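Long-range contacts in mRNA export factor (Human herpesvirus 1, PDB 4YXP), which regulates viral gene expression, exports intronless viral mRNAs from the nucleus and helps shut off host protein synthesis, working as a homodimer: residues N52-A60 with L78-T88; F89-K100 with R137-T145. One frame throughout, in Å; residues are numbered along the deposited sequence.

Contact 1: residues N52-A60 with L78-T88; sequences NSPWAPVLA and LVAHGPSLYRT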
loop_
_atom_site.group_PDB
_atom_site.type_symbol
_atom_site.label_atom_id
_atom_site.label_comp_id
_atom_site.label_asym_id
_atom_site.label_seq_id
_atom_site.Cartn_x
_atom_site.Cartn_y
_atom_site.Cartn_z
ATOM N N ASN B 52 23.975 24.113 -14.201
ATOM C CA ASN B 52 24.261 24.941 -13.029
ATOM C C ASN B 52 23.181 24.823 -11.956
ATOM O O ASN B 52 22.881 25.792 -11.256
ATOM C CB ASN B 52 24.426 26.406 -13.440
ATOM C CG ASN B 52 25.726 26.659 -14.169
ATOM O OD1 ASN B 52 25.815 26.481 -15.386
ATOM N ND2 ASN B 52 26.747 27.075 -13.428
ATOM N N SER B 53 22.600 23.634 -11.832
ATOM C CA SER B 53 21.669 23.346 -10.749
ATOM C C SER B 53 22.341 22.455 -9.711
ATOM O O SER B 53 22.927 21.431 -10.065
ATOM C CB SER B 53 20.405 22.662 -11.280
ATOM O OG SER B 53 19.586 22.202 -10.215
ATOM N N PRO B 54 22.256 22.828 -8.423
ATOM C CA PRO B 54 22.772 21.912 -7.399
ATOM C C PRO B 54 21.924 20.641 -7.273
ATOM O O PRO B 54 22.304 19.716 -6.557
ATOM C CB PRO B 54 22.704 22.745 -6.117
ATOM C CG PRO B 54 21.606 23.718 -6.362
ATOM C CD PRO B 54 21.669 24.044 -7.829
ATOM N N TRP B 55 20.788 20.607 -7.961
ATOM C CA TRP B 55 19.885 19.459 -7.915
ATOM C C TRP B 55 20.069 18.534 -9.114
ATOM O O TRP B 55 19.303 17.590 -9.295
ATOM C CB TRP B 55 18.431 19.930 -7.863
ATOM C CG TRP B 55 18.096 20.745 -6.659
ATOM C CD1 TRP B 55 18.097 22.109 -6.560
ATOM C CD2 TRP B 55 17.702 20.248 -5.373
ATOM N NE1 TRP B 55 17.733 22.489 -5.290
ATOM C CE2 TRP B 55 17.482 21.367 -4.545
ATOM C CE3 TRP B 55 17.517 18.968 -4.845
ATOM C CZ2 TRP B 55 17.087 21.240 -3.215
ATOM C CZ3 TRP B 55 17.123 18.845 -3.526
ATOM C CH2 TRP B 55 16.912 19.974 -2.726
ATOM N N ALA B 56 21.082 18.805 -9.931
ATOM C CA ALA B 56 21.282 18.064 -11.176
ATOM C C ALA B 56 21.222 16.540 -10.990
ATOM O O ALA B 56 20.646 15.844 -11.825
ATOM C CB ALA B 56 22.610 18.462 -11.812
ATOM N N PRO B 57 21.819 16.012 -9.907
ATOM C CA PRO B 57 21.785 14.556 -9.710
ATOM C C PRO B 57 20.380 13.945 -9.621
ATOM O O PRO B 57 20.194 12.813 -10.068
ATOM C CB PRO B 57 22.532 14.372 -8.386
ATOM C CG PRO B 57 23.461 15.529 -8.326
ATOM C CD PRO B 57 22.696 16.670 -8.920
ATOM N N VAL B 58 19.416 14.666 -9.058
ATOM C CA VAL B 58 18.063 14.128 -8.910
ATOM C C VAL B 58 17.109 14.679 -9.971
ATOM O O VAL B 58 15.916 14.378 -9.948
ATOM C CB VAL B 58 17.501 14.403 -7.490
ATOM C CG1 VAL B 58 18.308 13.650 -6.443
ATOM C CG2 VAL B 58 17.477 15.897 -7.182
ATOM N N LEU B 59 17.628 15.472 -10.905
ATOM C CA LEU B 59 16.801 16.014 -11.984
ATOM C C LEU B 59 16.886 15.174 -13.258
ATOM O O LEU B 59 16.034 15.288 -14.139
ATOM C CB LEU B 59 17.201 17.459 -12.297
ATOM C CG LEU B 59 16.764 18.526 -11.289
ATOM C CD1 LEU B 59 17.284 19.893 -11.708
ATOM C CD2 LEU B 59 15.253 18.561 -11.139
ATOM N N ALA B 60 17.912 14.337 -13.360
ATOM C CA ALA B 60 18.075 13.473 -14.526
ATOM C C ALA B 60 17.275 12.180 -14.376
ATOM O O ALA B 60 16.716 11.897 -13.315
ATOM C CB ALA B 60 19.546 13.155 -14.741
ATOM N N LEU B 78 18.153 22.948 2.640
ATOM C CA LEU B 78 16.872 22.909 1.947
ATOM C C LEU B 78 16.308 24.325 1.812
ATOM O O LEU B 78 15.732 24.686 0.784
ATOM C CB LEU B 78 15.888 21.997 2.688
ATOM C CG LEU B 78 14.487 21.817 2.091
ATOM C CD1 LEU B 78 14.537 21.311 0.658
ATOM C CD2 LEU B 78 13.678 20.861 2.952
ATOM N N VAL B 79 16.482 25.134 2.848
ATOM C CA VAL B 79 15.997 26.506 2.807
ATOM C C VAL B 79 16.760 27.270 1.727
ATOM O O VAL B 79 16.181 28.066 0.988
ATOM C CB VAL B 79 16.123 27.181 4.192
ATOM C CG1 VAL B 79 15.996 28.695 4.092
ATOM C CG2 VAL B 79 15.056 26.631 5.133
ATOM N N ALA B 80 18.059 27.009 1.625
ATOM C CA ALA B 80 18.910 27.733 0.684
ATOM C C ALA B 80 18.677 27.291 -0.764
ATOM O O ALA B 80 18.582 28.122 -1.669
ATOM C CB ALA B 80 20.371 27.549 1.057
ATOM N N HIS B 81 18.578 25.982 -0.977
ATOM C CA HIS B 81 18.527 25.421 -2.325
ATOM C C HIS B 81 17.114 25.096 -2.798
ATOM O O HIS B 81 16.901 24.832 -3.983
ATOM C CB HIS B 81 19.384 24.157 -2.393
ATOM C CG HIS B 81 20.850 24.413 -2.286
ATOM N ND1 HIS B 81 21.791 23.409 -2.324
ATOM C CD2 HIS B 81 21.551 25.570 -2.142
ATOM C CE1 HIS B 81 23.003 23.926 -2.209
ATOM N NE2 HIS B 81 22.874 25.241 -2.098
ATOM N N GLY B 82 16.155 25.109 -1.878
ATOM C CA GLY B 82 14.774 24.801 -2.210
ATOM C C GLY B 82 14.192 25.625 -3.351
ATOM O O GLY B 82 13.627 25.070 -4.293
ATOM N N PRO B 83 14.311 26.959 -3.269
ATOM C CA PRO B 83 13.751 27.819 -4.319
ATOM C C PRO B 83 14.224 27.460 -5.729
ATOM O O PRO B 83 13.453 27.595 -6.678
ATOM C CB PRO B 83 14.235 29.213 -3.911
ATOM C CG PRO B 83 14.322 29.134 -2.425
ATOM C CD PRO B 83 14.826 27.747 -2.137
ATOM N N SER B 84 15.465 27.001 -5.859
ATOM C CA SER B 84 16.014 26.625 -7.157
ATOM C C SER B 84 15.252 25.447 -7.765
ATOM O O SER B 84 14.858 25.479 -8.931
ATOM C CB SER B 84 17.497 26.271 -7.025
ATOM O OG SER B 84 18.017 25.785 -8.250
ATOM N N LEU B 85 15.054 24.402 -6.971
ATOM C CA LEU B 85 14.344 23.222 -7.447
ATOM C C LEU B 85 12.901 23.592 -7.772
ATOM O O LEU B 85 12.338 23.138 -8.772
ATOM C CB LEU B 85 14.398 22.104 -6.402
ATOM C CG LEU B 85 13.729 20.779 -6.784
ATOM C CD1 LEU B 85 14.432 20.138 -7.967
ATOM C CD2 LEU B 85 13.708 19.823 -5.590
ATOM N N TYR B 86 12.317 24.424 -6.914
ATOM C CA TYR B 86 10.952 24.909 -7.088
ATOM C C TYR B 86 10.818 25.573 -8.449
ATOM O O TYR B 86 9.870 25.317 -9.190
ATOM C CB TYR B 86 10.606 25.891 -5.962
ATOM C CG TYR B 86 9.205 26.465 -5.988
ATOM C CD1 TYR B 86 8.839 27.423 -6.923
ATOM C CD2 TYR B 86 8.262 26.077 -5.048
ATOM C CE1 TYR B 86 7.562 27.959 -6.938
ATOM C CE2 TYR B 86 6.982 26.608 -5.055
ATOM C CZ TYR B 86 6.639 27.548 -6.001
ATOM O OH TYR B 86 5.371 28.085 -6.010
ATOM N N ARG B 87 11.789 26.425 -8.765
ATOM C CA ARG B 87 11.808 27.164 -10.018
ATOM C C ARG B 87 11.902 26.211 -11.214
ATOM O O ARG B 87 11.261 26.419 -12.243
ATOM C CB ARG B 87 12.983 28.151 -10.008
ATOM C CG ARG B 87 12.815 29.353 -10.909
ATOM C CD ARG B 87 13.633 30.546 -10.414
ATOM N NE ARG B 87 15.074 30.288 -10.420
ATOM C CZ ARG B 87 15.849 30.197 -9.340
ATOM N NH1 ARG B 87 15.350 30.338 -8.114
ATOM N NH2 ARG B 87 17.149 29.969 -9.486
ATOM N N THR B 88 12.694 25.156 -11.064
ATOM C CA THR B 88 12.849 24.146 -12.107
ATOM C C THR B 88 11.535 23.385 -12.347
ATOM O O THR B 88 11.140 23.161 -13.496
ATOM C CB THR B 88 13.983 23.154 -11.742
ATOM O OG1 THR B 88 15.236 23.853 -11.732
ATOM C CG2 THR B 88 14.062 21.997 -12.736
HETATM O O HOH W 1 17.227 23.562 -9.924
#

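Contact 2: residues F89-K100 with R137-T145; sequences FAGNPRAASTAK and RPQDPIIGT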
loop_
_atom_site.group_PDB
_atom_site.type_symbol
_atom_site.label_atom_id
_atom_site.label_comp_id
_atom_site.label_asym_id
_atom_site.label_seq_id
_atom_site.Cartn_x
_atom_site.Cartn_y
_atom_site.Cartn_z
ATOM N N PHE B 89 10.865 22.988 -11.269
ATOM C CA PHE B 89 9.554 22.351 -11.378
ATOM C C PHE B 89 8.569 23.240 -12.129
ATOM O O PHE B 89 7.947 22.813 -13.100
ATOM C CB PHE B 89 8.972 22.038 -9.994
ATOM C CG PHE B 89 9.633 20.887 -9.281
ATOM C CD1 PHE B 89 10.358 19.927 -9.968
ATOM C CD2 PHE B 89 9.511 20.765 -7.908
ATOM C CE1 PHE B 89 10.950 18.875 -9.298
ATOM C CE2 PHE B 89 10.101 19.718 -7.233
ATOM C CZ PHE B 89 10.822 18.771 -7.927
ATOM N N ALA B 90 8.424 24.477 -11.664
ATOM C CA ALA B 90 7.408 25.385 -12.186
ATOM C C ALA B 90 7.684 25.782 -13.631
ATOM O O ALA B 90 6.759 26.023 -14.405
ATOM C CB ALA B 90 7.318 26.627 -11.311
ATOM N N GLY B 91 8.960 25.846 -13.993
ATOM C CA GLY B 91 9.356 26.328 -15.303
ATOM C C GLY B 91 9.281 25.288 -16.405
ATOM O O GLY B 91 9.452 25.615 -17.578
ATOM N N ASN B 92 9.011 24.039 -16.033
ATOM C CA ASN B 92 9.035 22.933 -16.985
ATOM C C ASN B 92 7.845 21.998 -16.770
ATOM O O ASN B 92 8.003 20.896 -16.238
ATOM C CB ASN B 92 10.350 22.162 -16.855
ATOM C CG ASN B 92 11.564 23.031 -17.140
ATOM O OD1 ASN B 92 11.951 23.213 -18.291
ATOM N ND2 ASN B 92 12.169 23.571 -16.087
ATOM N N PRO B 93 6.645 22.434 -17.184
ATOM C CA PRO B 93 5.418 21.684 -16.886
ATOM C C PRO B 93 5.378 20.270 -17.468
ATOM O O PRO B 93 4.879 19.366 -16.796
ATOM C CB PRO B 93 4.312 22.551 -17.502
ATOM C CG PRO B 93 4.998 23.482 -18.438
ATOM C CD PRO B 93 6.363 23.699 -17.881
ATOM N N ARG B 94 5.882 20.075 -18.682
ATOM C CA ARG B 94 5.853 18.751 -19.295
ATOM C C ARG B 94 6.754 17.786 -18.524
ATOM O O ARG B 94 6.333 16.686 -18.168
ATOM C CB ARG B 94 6.265 18.820 -20.769
ATOM C CG ARG B 94 5.236 19.520 -21.650
ATOM C CD ARG B 94 5.488 19.293 -23.139
ATOM N NE ARG B 94 5.326 17.892 -23.520
ATOM C CZ ARG B 94 5.328 17.448 -24.774
ATOM N NH1 ARG B 94 5.480 18.291 -25.787
ATOM N NH2 ARG B 94 5.173 16.152 -25.017
ATOM N N ALA B 95 7.986 18.204 -18.247
ATOM C CA ALA B 95 8.895 17.398 -17.437
ATOM C C ALA B 95 8.321 17.131 -16.043
ATOM O O ALA B 95 8.497 16.043 -15.485
ATOM C CB ALA B 95 10.249 18.083 -17.322
ATOM N N ALA B 96 7.638 18.123 -15.479
ATOM C CA ALA B 96 7.092 17.998 -14.130
ATOM C C ALA B 96 5.980 16.955 -14.062
ATOM O O ALA B 96 5.880 16.222 -13.080
ATOM C CB ALA B 96 6.574 19.344 -13.641
ATOM N N SER B 97 5.142 16.895 -15.092
ATOM C CA SER B 97 4.049 15.926 -15.121
ATOM C C SER B 97 4.615 14.511 -15.221
ATOM O O SER B 97 4.141 13.589 -14.553
ATOM C CB SER B 97 3.095 16.203 -16.288
ATOM O OG SER B 97 3.657 15.804 -17.525
ATOM N N THR B 98 5.633 14.352 -16.060
ATOM C CA THR B 98 6.367 13.096 -16.160
ATOM C C THR B 98 6.933 12.695 -14.798
ATOM O O THR B 98 6.720 11.573 -14.332
ATOM C CB THR B 98 7.512 13.204 -17.194
ATOM O OG1 THR B 98 6.967 13.490 -18.487
ATOM C CG2 THR B 98 8.310 11.915 -17.268
ATOM N N ALA B 99 7.646 13.619 -14.157
ATOM C CA ALA B 99 8.252 13.358 -12.851
ATOM C C ALA B 99 7.202 12.965 -11.815
ATOM O O ALA B 99 7.407 12.044 -11.017
ATOM C CB ALA B 99 9.024 14.575 -12.377
ATOM N N LYS B 100 6.080 13.674 -11.832
ATOM C CA LYS B 100 4.997 13.445 -10.884
ATOM C C LYS B 100 4.420 12.038 -11.046
ATOM O O LYS B 100 4.147 11.354 -10.059
ATOM C CB LYS B 100 3.914 14.512 -11.080
ATOM C CG LYS B 100 2.709 14.419 -10.156
ATOM C CD LYS B 100 1.866 15.688 -10.262
ATOM C CE LYS B 100 0.374 15.395 -10.294
ATOM N NZ LYS B 100 -0.433 16.648 -10.186
ATOM N N ARG B 137 1.667 24.482 -5.009
ATOM C CA ARG B 137 1.006 24.166 -6.277
ATOM C C ARG B 137 0.738 22.661 -6.427
ATOM O O ARG B 137 1.635 21.852 -6.200
ATOM C CB ARG B 137 1.860 24.652 -7.448
ATOM C CG ARG B 137 2.407 26.072 -7.277
ATOM C CD ARG B 137 3.398 26.445 -8.369
ATOM N NE ARG B 137 4.351 25.366 -8.635
ATOM C CZ ARG B 137 4.424 24.664 -9.767
ATOM N NH1 ARG B 137 3.617 24.923 -10.793
ATOM N NH2 ARG B 137 5.326 23.700 -9.879
ATOM N N PRO B 138 -0.492 22.278 -6.820
ATOM C CA PRO B 138 -0.783 20.850 -7.009
ATOM C C PRO B 138 0.040 20.172 -8.106
ATOM O O PRO B 138 0.202 18.953 -8.059
ATOM C CB PRO B 138 -2.269 20.843 -7.387
ATOM C CG PRO B 138 -2.809 22.107 -6.846
ATOM C CD PRO B 138 -1.704 23.104 -6.964
ATOM N N GLN B 139 0.543 20.946 -9.064
ATOM C CA GLN B 139 1.272 20.404 -10.213
ATOM C C GLN B 139 2.726 20.121 -9.842
ATOM O O GLN B 139 3.451 19.442 -10.569
ATOM C CB GLN B 139 1.214 21.373 -11.399
ATOM C CG GLN B 139 -0.196 21.824 -11.784
ATOM C CD GLN B 139 -0.752 22.900 -10.857
ATOM O OE1 GLN B 139 -0.006 23.556 -10.124
ATOM N NE2 GLN B 139 -2.069 23.076 -10.879
ATOM N N ASP B 140 3.141 20.673 -8.709
ATOM C CA ASP B 140 4.436 20.396 -8.104
ATOM C C ASP B 140 4.571 18.882 -7.875
ATOM O O ASP B 140 3.686 18.280 -7.281
ATOM C CB ASP B 140 4.533 21.198 -6.798
ATOM C CG ASP B 140 5.801 20.938 -6.018
ATOM O OD1 ASP B 140 6.129 19.762 -5.759
ATOM O OD2 ASP B 140 6.449 21.936 -5.630
ATOM N N PRO B 141 5.660 18.252 -8.364
ATOM C CA PRO B 141 5.742 16.788 -8.227
ATOM C C PRO B 141 5.686 16.267 -6.790
ATOM O O PRO B 141 5.152 15.178 -6.564
ATOM C CB PRO B 141 7.098 16.453 -8.857
ATOM C CG PRO B 141 7.338 17.547 -9.833
ATOM C CD PRO B 141 6.753 18.778 -9.202
ATOM N N ILE B 142 6.228 17.023 -5.841
ATOM C CA ILE B 142 6.271 16.584 -4.451
ATOM C C ILE B 142 4.892 16.752 -3.814
ATOM O O ILE B 142 4.354 15.816 -3.213
ATOM C CB ILE B 142 7.363 17.345 -3.667
ATOM C CG1 ILE B 142 8.741 16.970 -4.213
ATOM C CG2 ILE B 142 7.281 17.035 -2.172
ATOM C CD1 ILE B 142 9.899 17.742 -3.596
ATOM N N ILE B 143 4.313 17.940 -3.951
ATOM C CA ILE B 143 2.986 18.196 -3.403
ATOM C C ILE B 143 1.952 17.315 -4.108
ATOM O O ILE B 143 1.034 16.786 -3.469
ATOM C CB ILE B 143 2.626 19.691 -3.512
ATOM C CG1 ILE B 143 3.582 20.512 -2.632
ATOM C CG2 ILE B 143 1.176 19.934 -3.103
ATOM C CD1 ILE B 143 3.408 22.008 -2.734
ATOM N N GLY B 144 2.114 17.146 -5.417
ATOM C CA GLY B 144 1.149 16.409 -6.216
ATOM C C GLY B 144 0.996 14.927 -5.891
ATOM O O GLY B 144 -0.007 14.311 -6.261
ATOM N N THR B 145 1.979 14.342 -5.213
ATOM C CA THR B 145 1.931 12.909 -4.904
ATOM C C THR B 145 1.663 12.645 -3.424
ATOM O O THR B 145 1.944 11.557 -2.920
ATOM C CB THR B 145 3.239 12.196 -5.308
ATOM O OG1 THR B 145 4.361 12.851 -4.702
ATOM C CG2 THR B 145 3.408 12.195 -6.826
HETATM O O HOH W 2 5.218 21.681 -11.443
#

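Contact 1: residues N52-A60 with L78-T88
The indole of Trp55 lies against residues 78-88 of helix 75-91, its NE1 donating to the carbonyl oxygen His81 O at 2.8 Å. The oxygen sits in the plane of the indole, while seen from the carbonyl the donor stands 50° above its plane, so the bond misses the lone pairs. The helix is kinked here: the backbone N of Ser84 makes no more than a weak bond back to His81 O, and the indole supplies that oxygen with a stronger donor. Leu85 closes the tight side. Its CB stands over one ring face, 3.6 Å from the centroid of the five-membered ring of Trp55, a CH-pi contact. With CG anti to the backbone N (chi1 -178°), Leu85 sends CD2 toward the six-membered ring and CD1 to within 3.6 Å of Leu59 CD2. Thr88 CG2 meets the tip of Leu59.

The other side is looser and wetter. Pro54 CG rests over the His81 ring, 4.2 Å from its centroid, and the hydroxyls of Ser53 and Ser84 are joined through water 1, which also binds Thr88 OG1. Ser53 OG accepts from Trp55 N at 3.0 Å, which steadies the turn carrying the indole. Tyr268 of the second subunit packs on both Trp55 and Leu85, tying this corner to the dimer interface. The loop docks through a tryptophan that closes an ST turn within a type I beta turn.

Contact 2: residues F89-K100 with R137-T145
Pro141 fits as a knob into a hole lined by Phe89, Ala96, Ala99 and Lys100. Its CD lies over one face of the Phe89 ring, 3.7 Å from the centroid and 16° off the normal, a CH-pi contact; its CG reaches toward Ala96 and Ala99. The Ile142 CD1 methyl comes at the edge of the same ring.

Lys100 can be followed along its whole length. CB packs against Pro141 CA; CG, anti to the backbone N (chi1 -180°), passes Thr145 CG2; CD lies near Gln139 O and 4.2 Å from Gly144 CA, passing closely because glycine carries no CB. CE lies near Gly144 O, and a bend at chi3 (138°) helps bring NZ to donate a hydrogen bond to Pro138 O at 3.2 Å, from above the carbonyl plane.

Toward the end of helix 75-91, Ala90 CB stands 3.8 Å above the centre of the Arg137 guanidinium. NH2 of Arg137 donates to water 2 at 2.6 Å, and that water gives weak bonds to the carbonyls of Phe89 and Gln139.

Asp140 fixes the start of the short helix. Its OD1 accepts from Ile142 N at 2.7 Å, nearly along the C-O axis, and from Ile143 N at 3.1 Å, above the carboxylate plane, while OD2 is bound by Trp125 of helix 112-132. From the second subunit, Tyr268 meets Phe89 edge-to-face and also packs on Pro141. The arrangement is an aspartate N-cap followed by a proline in the first turn, whose ring plugs the angle between helices 75-91 and 93-109.

In the fold
The two contacts come in series: both segments of contact 1 precede those of contact 2, and their centres lie about 13 Å apart, off to one side of the chain. Helix 75-91 runs through both, holding loop 52-60 by its middle and residues 137-145 by its C-terminal end, after which helix 93-109 starts anew beyond Asn92. They touch directly where Tyr86 OH packs 3.5 Å from Arg137 CD. Helix 112-132 backs both, with its Trp125 touching Leu85 and Ile142. Tyr268 of the second subunit also reaches both, and it belongs to the C-terminal region important for homodimerization, so this strand-free corner of helices and loops receives the partner's tail in the intertwined dimer.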